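Local coordinates for protein alcohol dehydrogenase (Thermus sp., PDB 4CPD) that probably catalyses the NAD-dependent interconversion of alcohols and aldehydes or ketones as a zinc-containing, medium-chain alcohol dehydrogenase, at residues P140-S143 with P144-I148; V180-M183 with A184-V187. All blocks are in the same frame, centred on the assembly; numbering follows the deposited sequence.

Interaction 1 (P140-S143 with P144-I148)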
loop_
_atom_site.group_PDB
_atom_site.type_symbol
_atom_site.label_atom_id
_atom_site.label_comp_id
_atom_site.label_asym_id
_atom_site.label_seq_id
_atom_site.Cartn_x
_atom_site.Cartn_y
_atom_site.Cartn_z
ATOM N N PRO A 140 -7.629 -22.507 -27.039
ATOM C CA PRO A 140 -7.853 -22.879 -28.447
ATOM C C PRO A 140 -8.546 -21.813 -29.337
ATOM O O PRO A 140 -8.309 -21.773 -30.541
ATOM C CB PRO A 140 -8.689 -24.170 -28.341
ATOM C CG PRO A 140 -9.288 -24.157 -26.967
ATOM C CD PRO A 140 -8.329 -23.407 -26.099
ATOM N N ASN A 141 -9.362 -20.940 -28.763
ATOM C CA ASN A 141 -10.129 -20.017 -29.599
ATOM C C ASN A 141 -9.745 -18.555 -29.487
ATOM O O ASN A 141 -10.613 -17.680 -29.460
ATOM C CB ASN A 141 -11.627 -20.185 -29.313
ATOM C CG ASN A 141 -12.434 -20.311 -30.590
ATOM O OD1 ASN A 141 -11.982 -20.947 -31.557
ATOM N ND2 ASN A 141 -13.619 -19.702 -30.616
ATOM N N LEU A 142 -8.445 -18.290 -29.441
ATOM C CA LEU A 142 -7.965 -16.944 -29.112
ATOM C C LEU A 142 -6.968 -16.464 -30.163
ATOM O O LEU A 142 -5.959 -17.126 -30.454
ATOM C CB LEU A 142 -7.327 -16.948 -27.720
ATOM C CG LEU A 142 -6.584 -15.686 -27.267
ATOM C CD1 LEU A 142 -7.585 -14.609 -26.999
ATOM C CD2 LEU A 142 -5.756 -15.925 -26.014
ATOM N N SER A 143 -7.241 -15.305 -30.735
ATOM C CA SER A 143 -6.358 -14.772 -31.750
ATOM C C SER A 143 -5.030 -14.264 -31.151
ATOM O O SER A 143 -5.012 -13.606 -30.087
ATOM C CB SER A 143 -7.046 -13.644 -32.491
ATOM O OG SER A 143 -7.010 -12.433 -31.763
ATOM N N PRO A 144 -3.910 -14.541 -31.833
ATOM C CA PRO A 144 -2.600 -14.033 -31.388
ATOM C C PRO A 144 -2.573 -12.528 -31.176
ATOM O O PRO A 144 -1.889 -12.059 -30.280
ATOM C CB PRO A 144 -1.658 -14.390 -32.542
ATOM C CG PRO A 144 -2.324 -15.532 -33.247
ATOM C CD PRO A 144 -3.809 -15.395 -33.025
ATOM N N GLU A 145 -3.300 -11.766 -31.979
ATOM C CA GLU A 145 -3.272 -10.320 -31.828
ATOM C C GLU A 145 -3.998 -9.886 -30.577
ATOM O O GLU A 145 -3.756 -8.813 -30.059
ATOM C CB GLU A 145 -3.796 -9.578 -33.078
ATOM C CG GLU A 145 -5.253 -9.774 -33.453
ATOM C CD GLU A 145 -5.563 -11.094 -34.172
ATOM O OE1 GLU A 145 -4.721 -12.035 -34.208
ATOM O OE2 GLU A 145 -6.697 -11.210 -34.683
ATOM N N ARG A 146 -4.903 -10.718 -30.084
ATOM C CA ARG A 146 -5.557 -10.441 -28.799
ATOM C C ARG A 146 -4.645 -10.910 -27.684
ATOM O O ARG A 146 -4.420 -10.178 -26.724
ATOM C CB ARG A 146 -6.909 -11.159 -28.691
ATOM C CG ARG A 146 -7.871 -10.490 -27.726
ATOM C CD ARG A 146 -8.933 -11.418 -27.134
ATOM N NE ARG A 146 -10.263 -11.630 -27.768
ATOM C CZ ARG A 146 -11.005 -10.769 -28.477
ATOM N NH1 ARG A 146 -10.618 -9.545 -28.778
ATOM N NH2 ARG A 146 -12.183 -11.174 -28.904
ATOM N N ALA A 147 -4.107 -12.123 -27.841
ATOM C CA ALA A 147 -3.312 -12.768 -26.799
ATOM C C ALA A 147 -2.084 -11.980 -26.408
ATOM O O ALA A 147 -1.679 -11.999 -25.233
ATOM C CB ALA A 147 -2.892 -14.176 -27.210
ATOM N N ILE A 148 -1.470 -11.310 -27.367
ATOM C CA ILE A 148 -0.167 -10.700 -27.088
ATOM C C ILE A 148 -0.195 -9.760 -25.875
ATOM O O ILE A 148 0.753 -9.701 -25.113
ATOM C CB ILE A 148 0.436 -10.013 -28.323
ATOM C CG1 ILE A 148 1.816 -9.448 -27.997
ATOM C CG2 ILE A 148 -0.464 -8.903 -28.841
ATOM C CD1 ILE A 148 2.610 -9.085 -29.227
#

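Interaction 2 (V180-M183 with A184-V187). With NAD (nicotinamide-adenine-dinucleotide), chain G.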
loop_
_atom_site.group_PDB
_atom_site.type_symbol
_atom_site.label_atom_id
_atom_site.label_comp_id
_atom_site.label_asym_id
_atom_site.label_seq_id
_atom_site.Cartn_x
_atom_site.Cartn_y
_atom_site.Cartn_z
ATOM N N VAL A 180 -1.583 1.496 -21.647
ATOM C CA VAL A 180 -1.766 0.876 -20.326
ATOM C C VAL A 180 -3.019 1.407 -19.680
ATOM O O VAL A 180 -3.828 0.629 -19.214
ATOM C CB VAL A 180 -0.547 1.097 -19.420
ATOM C CG1 VAL A 180 -0.836 0.668 -17.988
ATOM C CG2 VAL A 180 0.660 0.325 -19.976
ATOM N N GLY A 181 -3.176 2.727 -19.700
ATOM C CA GLY A 181 -4.383 3.360 -19.190
ATOM C C GLY A 181 -5.660 2.849 -19.834
ATOM O O GLY A 181 -6.695 2.672 -19.168
ATOM N N LEU A 182 -5.581 2.611 -21.137
ATOM C CA LEU A 182 -6.734 2.134 -21.889
ATOM C C LEU A 182 -7.062 0.709 -21.510
ATOM O O LEU A 182 -8.233 0.367 -21.432
ATOM C CB LEU A 182 -6.504 2.267 -23.390
ATOM C CG LEU A 182 -6.375 3.738 -23.835
ATOM C CD1 LEU A 182 -5.813 3.823 -25.254
ATOM C CD2 LEU A 182 -7.702 4.476 -23.750
ATOM N N MET A 183 -6.050 -0.118 -21.247
ATOM C CA MET A 183 -6.313 -1.465 -20.719
ATOM C C MET A 183 -7.033 -1.350 -19.358
ATOM O O MET A 183 -8.020 -2.061 -19.070
ATOM C CB MET A 183 -5.035 -2.263 -20.527
ATOM C CG MET A 183 -4.186 -2.472 -21.766
ATOM S SD MET A 183 -4.874 -3.582 -23.011
ATOM C CE MET A 183 -5.474 -2.353 -24.169
ATOM N N ALA A 184 -6.540 -0.444 -18.525
ATOM C CA ALA A 184 -7.092 -0.275 -17.201
ATOM C C ALA A 184 -8.551 0.109 -17.279
ATOM O O ALA A 184 -9.392 -0.454 -16.565
ATOM C CB ALA A 184 -6.317 0.789 -16.431
ATOM N N ILE A 185 -8.856 1.074 -18.140
ATOM C CA ILE A 185 -10.243 1.493 -18.319
ATOM C C ILE A 185 -11.156 0.318 -18.670
ATOM O O ILE A 185 -12.151 0.074 -18.002
ATOM C CB ILE A 185 -10.366 2.573 -19.381
ATOM C CG1 ILE A 185 -9.761 3.857 -18.861
ATOM C CG2 ILE A 185 -11.816 2.839 -19.696
ATOM C CD1 ILE A 185 -9.456 4.860 -19.956
ATOM N N GLU A 186 -10.807 -0.419 -19.707
ATOM C CA GLU A 186 -11.619 -1.560 -20.124
ATOM C C GLU A 186 -11.785 -2.535 -18.974
ATOM O O GLU A 186 -12.881 -2.966 -18.716
ATOM C CB GLU A 186 -10.980 -2.265 -21.319
ATOM C CG GLU A 186 -11.921 -3.161 -22.111
ATOM C CD GLU A 186 -11.263 -3.805 -23.337
ATOM O OE1 GLU A 186 -10.162 -3.397 -23.759
ATOM O OE2 GLU A 186 -11.865 -4.721 -23.908
ATOM N N VAL A 187 -10.690 -2.888 -18.301
ATOM C CA VAL A 187 -10.725 -3.877 -17.219
ATOM C C VAL A 187 -11.630 -3.365 -16.120
ATOM O O VAL A 187 -12.496 -4.097 -15.618
ATOM C CB VAL A 187 -9.339 -4.124 -16.602
ATOM C CG1 VAL A 187 -9.455 -4.971 -15.336
ATOM C CG2 VAL A 187 -8.407 -4.791 -17.600
HETATM P PA NAD G . 2.776 6.003 -23.425
HETATM O O1A NAD G . 2.455 5.521 -24.841
HETATM O O2A NAD G . 3.929 6.980 -23.213
HETATM O O5B NAD G . 1.485 6.604 -22.655
HETATM C C5B NAD G . 1.617 7.685 -21.733
HETATM C C4B NAD G . 0.347 8.530 -21.737
HETATM O O4B NAD G . 0.344 9.413 -20.607
HETATM C C3B NAD G . 0.257 9.391 -23.002
HETATM O O3B NAD G . -1.057 9.399 -23.584
HETATM C C2B NAD G . 0.584 10.774 -22.516
HETATM O O2B NAD G . -0.053 11.783 -23.306
HETATM C C1B NAD G . 0.053 10.719 -21.097
HETATM N N9A NAD G . 0.701 11.745 -20.279
HETATM C C8A NAD G . 2.017 12.036 -20.297
HETATM N N7A NAD G . 2.258 13.044 -19.424
HETATM C C5A NAD G . 1.087 13.394 -18.844
HETATM C C6A NAD G . 0.643 14.370 -17.829
HETATM N N6A NAD G . 1.557 15.178 -17.270
HETATM N N1A NAD G . -0.672 14.433 -17.489
HETATM C C2A NAD G . -1.581 13.615 -18.054
HETATM N N3A NAD G . -1.241 12.697 -18.990
HETATM C C4A NAD G . 0.050 12.538 -19.415
HETATM O O3 NAD G . 3.117 4.727 -22.484
HETATM P PN NAD G . 2.255 3.376 -22.240
HETATM O O1N NAD G . 2.701 2.432 -23.338
HETATM O O2N NAD G . 0.786 3.689 -21.932
HETATM O O5D NAD G . 2.866 2.901 -20.820
HETATM C C5D NAD G . 2.357 3.549 -19.638
HETATM C C4D NAD G . 3.366 3.737 -18.508
HETATM O O4D NAD G . 3.408 2.526 -17.740
HETATM C C3D NAD G . 4.797 4.015 -18.973
HETATM O O3D NAD G . 5.430 4.871 -18.006
HETATM C C2D NAD G . 5.427 2.621 -19.035
HETATM O O2D NAD G . 6.875 2.577 -18.975
HETATM C C1D NAD G . 4.740 1.974 -17.830
HETATM N N1N NAD G . 4.721 0.502 -17.861
HETATM C C2N NAD G . 4.964 -0.075 -16.680
HETATM C C3N NAD G . 4.984 -1.453 -16.526
HETATM C C7N NAD G . 5.253 -1.961 -15.139
HETATM O O7N NAD G . 5.766 -3.052 -14.949
HETATM N N7N NAD G . 4.883 -1.171 -14.112
HETATM C C4N NAD G . 4.733 -2.268 -17.644
HETATM C C5N NAD G . 4.479 -1.655 -18.877
HETATM C C6N NAD G . 4.478 -0.253 -18.965
#

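Interaction 1 (P140-S143 with P144-I148)
Leu142 and Ser143 meet the first turn of helix 144-147, and the arrangement is a serine N-cap. Leu142 comes first. Its CG stands anti to the backbone N (chi1 171°), which carries both methyls to the helix. CD1 lies 3.5 Å from Arg146 CD, so one branch touches the aliphatic part of the arginine. CD2 rests on the methyl of Ala147, at 3.6 Å from its CB. Leu142 also packs on Leu303 and Leu306 of helix 295-307, so the loop just before the short helix packs against the longer one.

Ser143 is the N-cap residue. Its carbonyl oxygen takes two backbone N-H groups. Ala147 N approaches Ser143 O at 2.8 Å, nearly in line with the carbonyl bond. Arg146 N reaches the same oxygen at 2.9 Å, but from above the carbonyl plane and at a bent N-H angle of 131°. The side chain adds the capping bond: Arg146 N also donates to Ser143 OG at 3.2 Å. This amide is therefore shared between two acceptors of one residue.

Pro144 follows as the first helical residue and touches Val62 of strand 60-68. Arg146 NH1 forms a salt bridge with Glu314, outside the turn. Glu145 curls back over the cap, with its CD 3.1 Å from Ser143 OG.

Interaction 2 (V180-M183 with A184-V187)
Helix 179-190 is the first helix of the Rossmann-type NAD-binding fold, and Val180 to Val187 form its early turns. It follows strand 171-175 and leads on to strand 195-200. Val180 faces the coenzyme. Its N donates to the phosphate oxygen O2N of NAD at 3.2 Å, in an almost straight bond (173°). The Val180 CG2 methyl lies 3.5 Å from NAD O5D. The amide and this methyl thus meet the same phosphate, the one on the nicotinamide side.

Four backbone bonds then join residues four apart. Ala184 N meets Val180 O at 3.0 Å. Ile185 N binds Gly181 O at 2.9 Å. Glu186 N reaches Leu182 O at 3.2 Å. Val187 N donates to Met183 O at 2.9 Å.

The side chains spread to different neighbours. Leu182 and Ile185 lie alongside each other, CD2 to CD1 at 4.2 Å, and both pack on Leu212 of helix 203-212. Met183 touches Ala157 of helix 153-163, and Val187 packs on Leu154 and Leu161 of that helix. Glu186 runs extended beyond CG, and its OE2 accepts from Gln312 N.

Gly181 fits the last glycine of a GxGxxG pattern. This strand-turn-helix, with a helix N-terminal amide on the phosphate, is typical of the dinucleotide-binding beta-alpha-beta unit.

Overall arrangement
The two contacts follow one another along the chain, interaction 1 ending before interaction 2 begins. Their centres are 18 Å apart and their nearest atoms about 7 Å, so they do not touch. The loop residues Gln312 and Pro313 link them indirectly: Arg146 of interaction 1 touches both, while Met183 of interaction 2 touches Pro313 and Glu186 binds Gln312. Interaction 2 touches NAD through Val180, whose side chain is about 7 Å from a bound zinc ion. Interaction 1 stands further back. The side chain of Ala147 is about 11 Å from that of Asp152, which binds zinc together with Cys38 and His59.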